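Side-chain contacts in kallistatin (Homo sapiens, PDB 6F4V), which inhibits tissue kallikrein as a serpin, forming a stable equimolar complex in which the inhibitor is cleaved at its reactive site: residues R15-I20 with I29-L34; H80-P85 with L89-G94; W173-I178 with N263-L268; S180-K185 with V324-T329; R221-Y224 with A228-F231. All coordinates share one frame; numbering follows the deposited sequence.

Contacts 1 and 5 are buried, contacts 2 and 4 partly so, and contact 3 lies at the surface. Contact 1 is purely apolar across its segments, rings and branched chains meeting between a helix and a short strand. Contact 5 adds backbone bonds across the hairpin, a salt bridge along one strand and a bound sodium ion. Contacts 2 and 4 both reach the large mixed sheet, through an amide clasp and a short hydroxyl-carboxylate bond; contacts 3 and 5 both reach the four-stranded sheet, contact 3 by a lone lysine-tyrosine bond. Trp-173 ties contacts 3, 4 and 5 together, probably bonding to Asp-325 and Ala-327 and packing on Tyr-224, while Leu-34 and Leu-82 join contacts 1 and 2.

Contact 1 (R15-I20 with I29-L34); sequences RFYYLI and IFFSPL
With CG of Phe-31 set between its backbone N and carbonyl carbon (chi1 70°) and that of Phe-16 swung opposite its own N (chi1 -170°), the two rings reach each other between strand and helix. Atom CD1 of Phe-16 sits over the centre of one face of the Phe-31 ring, 3.4 Å from CE2 of that residue, with the planes inclined by 43° and the centroids 4.6 Å apart, an oblique meeting of the two rings. The same Phe-31 ring also meets Tyr-17: its CE1 comes in at the edge of the tyrosine ring, near its plane, and lies 4.0 Å from Tyr-17 CB.

In this serpin, helix 6-23 packs on the short strand 29-31, which pairs antiparallel with a strand of another chain and so belongs to a sheet that continues across the interface. Tyr-281 of strand 269-282 and His-318 of strand 312-324 also touch Phe-31.

One turn further along the helix, Ile-20 offers its CG2 branch to Ile-29, 3.8 Å from CG1. Ile-29 crosses Tyr-17 at about a right angle, its CD1 resting 3.7 Å from Tyr-17 CE1. The tyrosine hydroxyl carries its polarity beyond this apolar patch to a hydrogen bond with Glu-244.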
# COMPACT_ATOMS: atom_id res chain seq x y z
N ARG A 15 9.62 -6.39 -1.17
CA ARG A 15 9.50 -7.83 -1.50
C ARG A 15 8.20 -8.10 -2.26
O ARG A 15 8.21 -8.85 -3.26
CB ARG A 15 9.59 -8.71 -0.24
CG ARG A 15 11.02 -8.98 0.22
CD ARG A 15 11.08 -10.11 1.24
NE ARG A 15 10.50 -9.69 2.49
CZ ARG A 15 9.43 -10.20 3.11
NH1 ARG A 15 8.77 -11.26 2.66
NH2 ARG A 15 9.05 -9.63 4.24
N PHE A 16 7.10 -7.49 -1.80
CA PHE A 16 5.81 -7.68 -2.45
C PHE A 16 5.85 -7.11 -3.87
O PHE A 16 5.44 -7.77 -4.83
CB PHE A 16 4.67 -7.05 -1.64
CG PHE A 16 3.30 -7.41 -2.14
CD1 PHE A 16 2.69 -6.67 -3.16
CD2 PHE A 16 2.59 -8.44 -1.57
CE1 PHE A 16 1.43 -7.00 -3.63
CE2 PHE A 16 1.31 -8.77 -2.03
CZ PHE A 16 0.73 -8.04 -3.05
N TYR A 17 6.35 -5.90 -4.00
CA TYR A 17 6.49 -5.24 -5.31
C TYR A 17 7.29 -6.15 -6.25
O TYR A 17 6.92 -6.40 -7.41
CB TYR A 17 7.14 -3.85 -5.20
CG TYR A 17 7.22 -3.23 -6.56
CD1 TYR A 17 6.15 -2.58 -7.10
CD2 TYR A 17 8.32 -3.47 -7.37
CE1 TYR A 17 6.19 -2.10 -8.41
CE2 TYR A 17 8.37 -3.04 -8.70
CZ TYR A 17 7.31 -2.35 -9.22
OH TYR A 17 7.37 -1.94 -10.56
N TYR A 18 8.43 -6.60 -5.77
CA TYR A 18 9.33 -7.38 -6.63
C TYR A 18 8.65 -8.64 -7.17
O TYR A 18 8.80 -8.99 -8.34
CB TYR A 18 10.59 -7.76 -5.90
CG TYR A 18 11.59 -8.45 -6.81
CD1 TYR A 18 12.48 -7.70 -7.58
CD2 TYR A 18 11.65 -9.84 -6.90
CE1 TYR A 18 13.41 -8.32 -8.40
CE2 TYR A 18 12.59 -10.47 -7.73
CZ TYR A 18 13.47 -9.70 -8.47
OH TYR A 18 14.42 -10.27 -9.31
N LEU A 19 7.90 -9.32 -6.32
CA LEU A 19 7.17 -10.55 -6.70
C LEU A 19 6.15 -10.23 -7.79
O LEU A 19 6.11 -10.90 -8.83
CB LEU A 19 6.51 -11.19 -5.48
CG LEU A 19 5.65 -12.47 -5.73
CD1 LEU A 19 5.40 -13.24 -4.45
CD2 LEU A 19 4.28 -12.17 -6.29
N ILE A 20 5.36 -9.17 -7.60
CA ILE A 20 4.33 -8.81 -8.58
C ILE A 20 4.97 -8.42 -9.90
O ILE A 20 4.53 -8.86 -10.97
CB ILE A 20 3.45 -7.59 -8.12
CG1 ILE A 20 2.78 -7.86 -6.77
CG2 ILE A 20 2.38 -7.27 -9.17
CD1 ILE A 20 1.92 -9.09 -6.71
N ILE A 29 0.98 -1.62 -11.63
CA ILE A 29 0.99 -2.16 -10.28
C ILE A 29 0.62 -1.03 -9.33
O ILE A 29 1.11 0.08 -9.46
CB ILE A 29 2.38 -2.71 -9.89
CG1 ILE A 29 2.77 -3.89 -10.80
CG2 ILE A 29 2.47 -3.08 -8.42
CD1 ILE A 29 4.24 -4.24 -10.73
N PHE A 30 -0.25 -1.33 -8.36
CA PHE A 30 -0.50 -0.36 -7.30
C PHE A 30 -1.05 -1.03 -6.08
O PHE A 30 -2.06 -1.70 -6.14
CB PHE A 30 -1.43 0.81 -7.75
CG PHE A 30 -1.37 1.98 -6.82
CD1 PHE A 30 -0.19 2.75 -6.73
CD2 PHE A 30 -2.43 2.27 -5.98
CE1 PHE A 30 -0.12 3.81 -5.83
CE2 PHE A 30 -2.33 3.31 -5.06
CZ PHE A 30 -1.18 4.08 -5.00
N PHE A 31 -0.38 -0.85 -4.95
CA PHE A 31 -0.86 -1.40 -3.69
C PHE A 31 -0.42 -0.57 -2.51
O PHE A 31 0.46 0.27 -2.64
CB PHE A 31 -0.39 -2.87 -3.53
CG PHE A 31 1.07 -3.02 -3.28
CD1 PHE A 31 1.98 -2.88 -4.30
CD2 PHE A 31 1.54 -3.34 -2.03
CE1 PHE A 31 3.34 -3.01 -4.09
CE2 PHE A 31 2.91 -3.52 -1.82
CZ PHE A 31 3.79 -3.27 -2.85
N SER A 32 -1.06 -0.80 -1.37
CA SER A 32 -0.60 -0.27 -0.12
C SER A 32 0.10 -1.33 0.75
O SER A 32 -0.56 -2.15 1.36
CB SER A 32 -1.73 0.32 0.69
OG SER A 32 -1.21 0.79 1.92
N PRO A 33 1.43 -1.24 0.85
CA PRO A 33 2.13 -2.21 1.71
C PRO A 33 1.73 -2.05 3.17
O PRO A 33 1.55 -3.05 3.87
CB PRO A 33 3.61 -1.88 1.54
CG PRO A 33 3.72 -0.74 0.60
CD PRO A 33 2.36 -0.36 0.12
N LEU A 34 1.53 -0.80 3.61
CA LEU A 34 1.12 -0.54 4.97
C LEU A 34 -0.21 -1.22 5.31
O LEU A 34 -0.35 -1.84 6.36
CB LEU A 34 1.07 0.98 5.24
CG LEU A 34 0.60 1.29 6.66
CD1 LEU A 34 1.56 0.69 7.67
CD2 LEU A 34 0.45 2.74 6.88

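Contact 2 (H80-P85 with L89-G94); sequences HTLNLP and LETRVG
At the connection from helix 68-83 into strand 89-100 of the large serpin sheet, the side-chain amide of Asn-83 clasps the backbone of Val-93 with two hydrogen bonds. Val-93 N donates to Asn-83 OD1 at 2.9 Å, almost straight at 168°, with the N-H approaching somewhat tilted from the carbonyl plane. In return Asn-83 ND2 donates to Val-93 O, also at 2.9 Å but more bent (154°); this bond lies in the carbonyl plane, on a lone pair of the acceptor, and close to the plane of the amide itself. Both ends of the amide are thus engaged, which fixes its flip.

On its other edge the strand bonds to strand 159-172 through Glu-90, Arg-92 and Gly-94, so Asn-83 serves Val-93 much as a neighbouring strand would, anchoring the last turn of the helix to the sheet. Beside the clasp, Leu-82 sends CD1 to within 4.0 Å of Val-93 CG2, and the same leucine meets Leu-34 of the helix 33-44.

A water lies 2.7 Å from Thr-91 O and 3.0 Å from Leu-84 O, placed to donate to either, though its acceptors outnumber its protons. Pointing the other way, Arg-92 forms a salt bridge with Glu-90: NE meets the anti lone pair of OE2 at 2.9 Å, in the guanidinium plane, and OE2 is shared with Arg-145.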
# COMPACT_ATOMS: atom_id res chain seq x y z
N HIS A 80 -1.89 5.71 14.93
CA HIS A 80 -2.26 6.93 15.67
C HIS A 80 -1.71 8.18 14.98
O HIS A 80 -2.47 9.13 14.71
CB HIS A 80 -1.78 6.85 17.13
CG HIS A 80 -2.12 8.08 17.93
ND1 HIS A 80 -3.37 8.26 18.51
CD2 HIS A 80 -1.41 9.20 18.21
CE1 HIS A 80 -3.39 9.43 19.13
NE2 HIS A 80 -2.22 10.02 18.96
N THR A 81 -0.41 8.17 14.68
CA THR A 81 0.27 9.27 14.01
C THR A 81 -0.40 9.57 12.66
O THR A 81 -0.77 10.73 12.39
CB THR A 81 1.79 8.99 13.86
OG1 THR A 81 2.35 8.80 15.15
CG2 THR A 81 2.54 10.11 13.16
N LEU A 82 -0.63 8.54 11.84
CA LEU A 82 -1.28 8.79 10.55
C LEU A 82 -2.68 9.39 10.69
O LEU A 82 -3.07 10.24 9.89
CB LEU A 82 -1.35 7.51 9.70
CG LEU A 82 -0.00 6.98 9.24
CD1 LEU A 82 -0.21 5.70 8.41
CD2 LEU A 82 0.74 8.05 8.43
N ASN A 83 -3.41 8.96 11.71
CA ASN A 83 -4.77 9.44 11.88
C ASN A 83 -4.88 10.85 12.49
O ASN A 83 -5.98 11.38 12.57
CB ASN A 83 -5.58 8.43 12.70
CG ASN A 83 -6.00 7.24 11.88
OD1 ASN A 83 -6.36 7.40 10.72
ND2 ASN A 83 -5.91 6.04 12.44
N LEU A 84 -3.77 11.46 12.90
CA LEU A 84 -3.83 12.80 13.50
C LEU A 84 -4.09 13.87 12.44
O LEU A 84 -3.58 13.76 11.32
CB LEU A 84 -2.53 13.16 14.23
CG LEU A 84 -2.29 12.47 15.56
CD1 LEU A 84 -0.90 12.85 16.08
CD2 LEU A 84 -3.39 12.78 16.58
N PRO A 85 -4.86 14.92 12.80
CA PRO A 85 -5.12 16.08 11.93
C PRO A 85 -3.89 16.63 11.16
O PRO A 85 -2.78 16.66 11.70
CB PRO A 85 -5.60 17.14 12.92
CG PRO A 85 -6.29 16.36 13.99
CD PRO A 85 -5.61 15.02 14.07
N LEU A 89 -3.35 17.69 4.05
CA LEU A 89 -3.18 16.25 3.97
C LEU A 89 -4.17 15.45 4.83
O LEU A 89 -4.18 15.58 6.05
CB LEU A 89 -1.76 15.87 4.37
CG LEU A 89 -1.25 14.46 4.05
CD1 LEU A 89 0.15 14.49 3.44
CD2 LEU A 89 -1.30 13.56 5.27
N GLU A 90 -4.97 14.62 4.18
CA GLU A 90 -5.87 13.70 4.86
C GLU A 90 -5.26 12.30 4.75
O GLU A 90 -4.94 11.84 3.65
CB GLU A 90 -7.26 13.73 4.21
CG GLU A 90 -8.28 12.82 4.89
CD GLU A 90 -9.60 12.71 4.15
OE1 GLU A 90 -9.85 13.48 3.22
OE2 GLU A 90 -10.44 11.85 4.52
N THR A 91 -5.01 11.68 5.90
CA THR A 91 -4.71 10.28 5.96
C THR A 91 -5.62 9.67 7.02
O THR A 91 -5.76 10.21 8.14
CB THR A 91 -3.23 10.02 6.26
OG1 THR A 91 -2.43 10.72 5.30
CG2 THR A 91 -2.92 8.56 6.17
N ARG A 92 -6.29 8.58 6.65
CA ARG A 92 -7.09 7.81 7.58
C ARG A 92 -6.79 6.36 7.36
O ARG A 92 -6.79 5.90 6.21
CB ARG A 92 -8.59 8.04 7.39
CG ARG A 92 -9.07 9.36 7.94
CD ARG A 92 -10.54 9.61 7.70
NE ARG A 92 -10.88 9.59 6.28
CZ ARG A 92 -11.42 8.55 5.62
NH1 ARG A 92 -11.72 7.41 6.23
NH2 ARG A 92 -11.66 8.66 4.32
N VAL A 93 -6.53 5.67 8.46
CA VAL A 93 -6.32 4.23 8.46
C VAL A 93 -7.20 3.65 9.55
O VAL A 93 -7.25 4.18 10.66
CB VAL A 93 -4.87 3.85 8.69
CG1 VAL A 93 -4.72 2.33 8.65
CG2 VAL A 93 -3.98 4.49 7.63
N GLY A 94 -7.96 2.62 9.22
CA GLY A 94 -8.86 1.99 10.17
C GLY A 94 -8.97 0.50 9.90
O GLY A 94 -8.55 0.02 8.83
O HOH W 1 -4.92 12.69 8.86

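Contact 3 (W173-I178 with N263-L268); sequences WEKPFI and NFYKKL
Lys-175 and Tyr-265 reach out from opposite directions and meet at their polar ends, the ammonium arriving at the edge of the tyrosine ring, near its plane, rather than over a face. Lys-175 NZ donates to Tyr-265 OH at 2.8 Å, and this bond is the whole of the contact: CE, the next atom back, is already 3.8 Å from the same OH. The lysine chain is extended along most of its length and bends at its last torsion (chi4 -83°), which turns NZ onto the phenol oxygen. The ring of Tyr-265 also meets those of His-206 and Trp-208, with planes inclined.

The backbones themselves stay well apart, the nearest CA atoms, of Lys-175 and Leu-268, being 11.6 Å from each other. The bond therefore spans the gap between the loop that leaves strand 159-172 and the edge strand 265-267 of the four-stranded sheet. From within that strand, Lys-266 NZ reaches back to Asn-263 O at 3.0 Å, and Asn-263 OD1 lies over the centre of the Phe-264 ring; Phe-264 belongs to the glycan pocket.

Lys-175 NZ has a second acceptor in His-206 O. The ammonium at the protein surface thus has two acceptors, a carbonyl and a phenol oxygen, and its positive charge would probably polarise the tyrosine hydroxyl and make it somewhat more acidic.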
# COMPACT_ATOMS: atom_id res chain seq x y z
N TRP A 173 -0.27 18.95 -3.50
CA TRP A 173 1.13 19.23 -3.83
C TRP A 173 1.61 20.49 -3.12
O TRP A 173 0.87 21.47 -3.08
CB TRP A 173 1.30 19.50 -5.33
CG TRP A 173 0.91 18.43 -6.25
CD1 TRP A 173 0.01 18.51 -7.24
CD2 TRP A 173 1.45 17.10 -6.29
NE1 TRP A 173 -0.05 17.32 -7.92
CE2 TRP A 173 0.80 16.43 -7.34
CE3 TRP A 173 2.43 16.42 -5.54
CZ2 TRP A 173 1.10 15.09 -7.66
CZ3 TRP A 173 2.72 15.09 -5.87
CH2 TRP A 173 2.05 14.45 -6.91
N GLU A 174 2.83 20.51 -2.59
CA GLU A 174 3.43 21.81 -2.25
C GLU A 174 3.56 22.69 -3.51
O GLU A 174 3.41 23.91 -3.42
CB GLU A 174 4.81 21.68 -1.62
CG GLU A 174 4.78 21.21 -0.18
CD GLU A 174 4.43 22.29 0.83
OE1 GLU A 174 4.55 22.01 2.05
OE2 GLU A 174 4.03 23.40 0.43
N LYS A 175 3.87 22.07 -4.65
CA LYS A 175 4.11 22.77 -5.92
C LYS A 175 3.13 22.25 -7.00
O LYS A 175 3.48 21.37 -7.81
CB LYS A 175 5.56 22.55 -6.34
CG LYS A 175 6.60 23.19 -5.41
CD LYS A 175 7.96 22.52 -5.57
CE LYS A 175 8.93 22.93 -4.46
NZ LYS A 175 9.55 24.23 -4.78
N PRO A 176 1.90 22.77 -6.98
CA PRO A 176 0.90 22.26 -7.91
C PRO A 176 1.08 22.73 -9.34
O PRO A 176 1.88 23.65 -9.62
CB PRO A 176 -0.41 22.81 -7.35
CG PRO A 176 -0.04 24.06 -6.62
CD PRO A 176 1.37 23.83 -6.10
N PHE A 177 0.33 22.09 -10.23
CA PHE A 177 0.33 22.38 -11.65
C PHE A 177 -0.87 23.30 -11.93
O PHE A 177 -1.86 23.31 -11.18
CB PHE A 177 0.18 21.11 -12.48
CG PHE A 177 1.26 20.09 -12.25
CD1 PHE A 177 1.23 19.24 -11.13
CD2 PHE A 177 2.30 19.94 -13.16
CE1 PHE A 177 2.23 18.30 -10.93
CE2 PHE A 177 3.30 19.01 -12.95
CZ PHE A 177 3.26 18.18 -11.84
N ILE A 178 -0.76 24.08 -13.00
CA ILE A 178 -1.84 24.98 -13.46
C ILE A 178 -2.59 24.19 -14.52
O ILE A 178 -2.03 23.80 -15.55
CB ILE A 178 -1.25 26.33 -13.95
CG1 ILE A 178 -0.59 27.08 -12.78
CG2 ILE A 178 -2.32 27.23 -14.57
CD1 ILE A 178 0.55 28.00 -13.19
N ASN A 263 22.23 21.07 -3.76
CA ASN A 263 22.63 20.97 -5.17
C ASN A 263 21.70 20.11 -6.04
O ASN A 263 21.79 20.19 -7.27
CB ASN A 263 24.07 20.53 -5.34
CG ASN A 263 24.25 19.07 -5.22
OD1 ASN A 263 24.41 18.37 -6.23
ND2 ASN A 263 24.23 18.56 -3.98
N PHE A 264 20.80 19.33 -5.43
CA PHE A 264 19.77 18.62 -6.20
C PHE A 264 18.41 19.33 -6.18
O PHE A 264 17.41 18.76 -6.60
CB PHE A 264 19.70 17.16 -5.72
CG PHE A 264 20.94 16.38 -6.06
CD1 PHE A 264 21.22 16.03 -7.37
CD2 PHE A 264 21.83 15.99 -5.07
CE1 PHE A 264 22.38 15.32 -7.69
CE2 PHE A 264 22.99 15.29 -5.38
CZ PHE A 264 23.26 14.94 -6.69
N TYR A 265 18.38 20.60 -5.76
CA TYR A 265 17.18 21.42 -5.79
C TYR A 265 17.41 22.47 -6.86
O TYR A 265 18.14 23.43 -6.64
CB TYR A 265 16.93 22.02 -4.43
CG TYR A 265 15.65 22.80 -4.27
CD1 TYR A 265 14.42 22.14 -4.23
CD2 TYR A 265 15.67 24.20 -4.10
CE1 TYR A 265 13.24 22.84 -4.05
CE2 TYR A 265 14.48 24.91 -3.92
CZ TYR A 265 13.27 24.22 -3.90
OH TYR A 265 12.10 24.90 -3.73
N LYS A 266 16.81 22.25 -8.02
CA LYS A 266 17.07 23.05 -9.21
C LYS A 266 15.76 23.36 -9.92
O LYS A 266 14.76 22.64 -9.74
CB LYS A 266 17.98 22.31 -10.18
CG LYS A 266 19.38 21.98 -9.66
CD LYS A 266 20.23 23.25 -9.56
CE LYS A 266 21.59 22.98 -8.92
NZ LYS A 266 22.31 21.91 -9.66
N LYS A 267 15.79 24.39 -10.77
CA LYS A 267 14.65 24.65 -11.66
C LYS A 267 14.44 23.42 -12.54
O LYS A 267 15.38 22.71 -12.92
CB LYS A 267 14.80 25.94 -12.50
CG LYS A 267 13.47 26.36 -13.16
CD LYS A 267 13.47 27.76 -13.80
CE LYS A 267 12.83 28.82 -12.89
NZ LYS A 267 12.47 30.09 -13.62
N LEU A 268 13.17 23.11 -12.76
CA LEU A 268 12.80 21.95 -13.53
C LEU A 268 11.63 22.25 -14.44
O LEU A 268 10.62 22.80 -14.00
CB LEU A 268 12.41 20.82 -12.60
CG LEU A 268 11.94 19.52 -13.23
CD1 LEU A 268 13.09 18.87 -13.94
CD2 LEU A 268 11.40 18.57 -12.16

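Contact 4 (S180-K185 with V324-T329); sequences SRTTPK and VDEAGT
The closest CA atoms, those of Thr-182 and Glu-326, are 8.3 Å apart, and side chains alone join the two segments. Thr-182 stands directly before strand 183-188, an outermost strand of the large sheet within this chain. It and Glu-326 point at each other from opposite directions, and Thr-182 OG1 donates to Glu-326 OE2 over a short 2.6 Å. The carboxylate accepts through the anti lone pair of OE2, the one turned away from its other oxygen. A bend in the glutamate at chi2 (91°) presents that oxygen, while the threonine keeps OG1 beside its backbone N. Met-200 of strand 193-202 touches both residues, and Lys-274 packs against the glutamate.

Around Glu-326 the chain turns tightly. Asp-325 OD1 accepts from two backbone groups: Gly-328 N, at 3.0 Å and nearly in line with the C-O bond, and Ala-327 N, also at 3.0 Å but from about 50° above the carboxylate plane. The first bond makes an Asx motif and the second an Asx turn. Asp-325 N in turn donates to Gly-328 O at 3.0 Å.

This turn links strand 312-324 to strand 328-340, which lies between strands 312-324 and 159-172 in the large sheet. Such a central strand is what the inserted reactive loop forms in a relaxed, cleaved serpin, and the turn occupies the base of that loop, in the region known as the breach.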
# COMPACT_ATOMS: atom_id res chain seq x y z
N SER A 180 -4.89 24.78 -16.74
CA SER A 180 -4.96 25.33 -18.12
C SER A 180 -3.77 24.90 -19.01
O SER A 180 -3.86 24.92 -20.22
CB SER A 180 -5.08 26.87 -18.09
OG SER A 180 -3.87 27.48 -17.65
N ARG A 181 -2.66 24.49 -18.39
CA ARG A 181 -1.48 24.01 -19.15
C ARG A 181 -1.50 22.51 -19.46
O ARG A 181 -0.64 22.03 -20.18
CB ARG A 181 -0.21 24.35 -18.38
CG ARG A 181 -0.07 25.83 -18.06
CD ARG A 181 1.30 26.16 -17.52
NE ARG A 181 2.33 26.14 -18.55
CZ ARG A 181 3.63 26.37 -18.32
NH1 ARG A 181 4.06 26.63 -17.09
NH2 ARG A 181 4.49 26.34 -19.33
N THR A 182 -2.44 21.76 -18.89
CA THR A 182 -2.56 20.34 -19.17
C THR A 182 -3.11 20.13 -20.58
O THR A 182 -4.13 20.74 -20.94
CB THR A 182 -3.44 19.65 -18.13
OG1 THR A 182 -2.86 19.87 -16.82
CG2 THR A 182 -3.60 18.18 -18.41
N THR A 183 -2.42 19.31 -21.37
CA THR A 183 -2.85 19.01 -22.75
C THR A 183 -2.49 17.57 -23.07
O THR A 183 -1.51 17.05 -22.51
CB THR A 183 -2.16 19.92 -23.83
OG1 THR A 183 -0.74 19.78 -23.78
CG2 THR A 183 -2.48 21.36 -23.62
N PRO A 184 -3.25 16.93 -23.97
CA PRO A 184 -2.89 15.54 -24.35
C PRO A 184 -1.49 15.44 -24.98
O PRO A 184 -1.11 16.29 -25.78
CB PRO A 184 -3.97 15.15 -25.38
CG PRO A 184 -5.10 16.10 -25.16
CD PRO A 184 -4.48 17.38 -24.67
N LYS A 185 -0.73 14.41 -24.60
CA LYS A 185 0.61 14.14 -25.15
C LYS A 185 0.84 12.64 -25.33
O LYS A 185 0.16 11.80 -24.71
CB LYS A 185 1.71 14.66 -24.23
CG LYS A 185 1.76 16.16 -24.05
CD LYS A 185 2.40 16.87 -25.24
CE LYS A 185 1.83 18.26 -25.38
NZ LYS A 185 2.48 19.00 -26.48
N VAL A 324 -3.76 10.98 -9.72
CA VAL A 324 -2.83 12.08 -9.75
C VAL A 324 -3.40 13.16 -10.66
O VAL A 324 -3.75 12.90 -11.83
CB VAL A 324 -1.44 11.61 -10.23
CG1 VAL A 324 -0.53 12.77 -10.60
CG2 VAL A 324 -0.80 10.70 -9.15
N ASP A 325 -3.49 14.37 -10.14
CA ASP A 325 -3.91 15.51 -10.96
C ASP A 325 -3.13 16.78 -10.56
O ASP A 325 -2.11 16.71 -9.87
CB ASP A 325 -5.42 15.71 -10.86
CG ASP A 325 -5.87 16.17 -9.48
OD1 ASP A 325 -5.06 16.62 -8.63
OD2 ASP A 325 -7.08 16.06 -9.23
N GLU A 326 -3.60 17.93 -11.04
CA GLU A 326 -2.85 19.15 -10.93
C GLU A 326 -2.76 19.66 -9.51
O GLU A 326 -1.83 20.37 -9.20
CB GLU A 326 -3.48 20.26 -11.82
CG GLU A 326 -3.39 19.97 -13.30
CD GLU A 326 -4.58 19.22 -13.86
OE1 GLU A 326 -5.35 18.63 -13.10
OE2 GLU A 326 -4.74 19.25 -15.10
N ALA A 327 -3.72 19.33 -8.67
CA ALA A 327 -3.79 19.83 -7.31
C ALA A 327 -3.09 18.90 -6.28
O ALA A 327 -2.61 19.37 -5.24
CB ALA A 327 -5.25 19.99 -6.90
N GLY A 328 -3.07 17.61 -6.56
CA GLY A 328 -2.42 16.66 -5.67
C GLY A 328 -2.64 15.22 -6.06
O GLY A 328 -2.87 14.86 -7.22
N THR A 329 -2.58 14.36 -5.05
CA THR A 329 -2.75 12.92 -5.20
C THR A 329 -3.82 12.41 -4.27
O THR A 329 -3.87 12.82 -3.12
CB THR A 329 -1.41 12.20 -4.83
OG1 THR A 329 -0.39 12.61 -5.75
CG2 THR A 329 -1.52 10.68 -4.86

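Contact 5 (R221-Y224 with A228-F231); sequences RMDY and ATVF. With NA (sodium ion), chain J.
A hydrated sodium ion links Tyr-224 to Ala-228. Tyr-224 O binds the metal at 2.2 Å. One of the waters on the ion, 2.4 Å from the sodium, donates in turn to Ala-228 O at 2.8 Å. Two further waters and Gly-226 O complete the ligands seen.

The ion therefore sits at the turn of the beta hairpin made by strands 217-223 and 228-235. Met-222 and Val-230 form its antiparallel hydrogen-bonded pair, each N donating to the other's O, and Tyr-224 N adds a bond to Ala-228 O. Beyond, strand 228-235 pairs with a strand of another chain.

On the face carrying Arg-221, Asp-223 and Phe-231, CG of the arginine lies over the phenylalanine ring, 3.9 Å from its centroid and 17° off the normal, a CH-pi contact. Farther out, the arginine bends and NH2 reaches the syn lone pair of Asp-223 OD2 at 3.2 Å, a salt bridge near the guanidinium plane; Trp-208 adds a cation-pi contact.

Tyr-224 crosses Val-230 obliquely, with OH 3.4 Å from CG1 of the valine, and bonds through that hydroxyl to Thr-329.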
# COMPACT_ATOMS: atom_id res chain seq x y z
N ARG A 221 11.52 13.85 -6.30
CA ARG A 221 10.72 13.75 -5.10
C ARG A 221 9.85 15.00 -5.02
O ARG A 221 10.38 16.13 -5.10
CB ARG A 221 11.60 13.66 -3.86
CG ARG A 221 10.89 13.23 -2.58
CD ARG A 221 11.78 13.56 -1.35
NE ARG A 221 11.71 14.95 -0.97
CZ ARG A 221 12.69 15.87 -0.88
NH1 ARG A 221 13.95 15.62 -1.12
NH2 ARG A 221 12.36 17.12 -0.52
N MET A 222 8.53 14.81 -4.95
CA MET A 222 7.59 15.91 -4.79
C MET A 222 6.98 15.87 -3.40
O MET A 222 6.55 14.81 -2.90
CB MET A 222 6.50 15.88 -5.85
CG MET A 222 7.00 16.22 -7.22
SD MET A 222 5.69 16.18 -8.46
CE MET A 222 4.82 17.68 -8.03
N ASP A 223 6.97 17.02 -2.76
CA ASP A 223 6.43 17.11 -1.41
C ASP A 223 4.95 17.39 -1.49
O ASP A 223 4.49 18.11 -2.39
CB ASP A 223 7.16 18.20 -0.61
CG ASP A 223 8.62 17.80 -0.26
OD1 ASP A 223 8.84 16.63 0.12
OD2 ASP A 223 9.55 18.56 -0.50
N TYR A 224 4.23 16.83 -0.54
CA TYR A 224 2.85 17.20 -0.27
C TYR A 224 2.79 18.21 0.87
O TYR A 224 3.74 18.35 1.65
CB TYR A 224 2.04 15.98 0.11
CG TYR A 224 1.94 14.93 -0.96
CD1 TYR A 224 1.18 15.16 -2.12
CD2 TYR A 224 2.61 13.72 -0.86
CE1 TYR A 224 1.06 14.21 -3.10
CE2 TYR A 224 2.52 12.76 -1.86
CZ TYR A 224 1.73 12.98 -2.95
OH TYR A 224 1.64 12.04 -3.95
N ALA A 228 4.16 14.00 4.10
CA ALA A 228 4.26 12.96 3.07
C ALA A 228 5.01 13.46 1.88
O ALA A 228 5.00 14.65 1.58
CB ALA A 228 2.89 12.43 2.67
N THR A 229 5.62 12.54 1.15
CA THR A 229 6.32 12.82 -0.09
C THR A 229 6.01 11.71 -1.08
O THR A 229 5.54 10.64 -0.69
CB THR A 229 7.85 12.81 0.11
OG1 THR A 229 8.25 11.58 0.77
CG2 THR A 229 8.28 13.97 0.94
N VAL A 230 6.31 11.96 -2.33
CA VAL A 230 6.25 10.91 -3.35
C VAL A 230 7.53 10.95 -4.16
O VAL A 230 7.98 12.02 -4.58
CB VAL A 230 4.98 11.02 -4.25
CG1 VAL A 230 4.88 12.36 -4.98
CG2 VAL A 230 4.90 9.89 -5.27
N PHE A 231 8.09 9.76 -4.41
CA PHE A 231 9.14 9.59 -5.37
C PHE A 231 8.56 9.05 -6.67
O PHE A 231 7.88 8.00 -6.68
CB PHE A 231 10.19 8.60 -4.84
CG PHE A 231 10.84 9.03 -3.57
CD1 PHE A 231 10.19 8.85 -2.36
CD2 PHE A 231 12.09 9.61 -3.58
CE1 PHE A 231 10.78 9.24 -1.18
CE2 PHE A 231 12.71 9.99 -2.39
CZ PHE A 231 12.03 9.84 -1.19
NA NA J . 5.20 18.45 3.31
O HOH W 2 6.60 16.69 2.63
O HOH W 3 4.17 20.44 4.35
O HOH W 4 6.48 20.14 2.41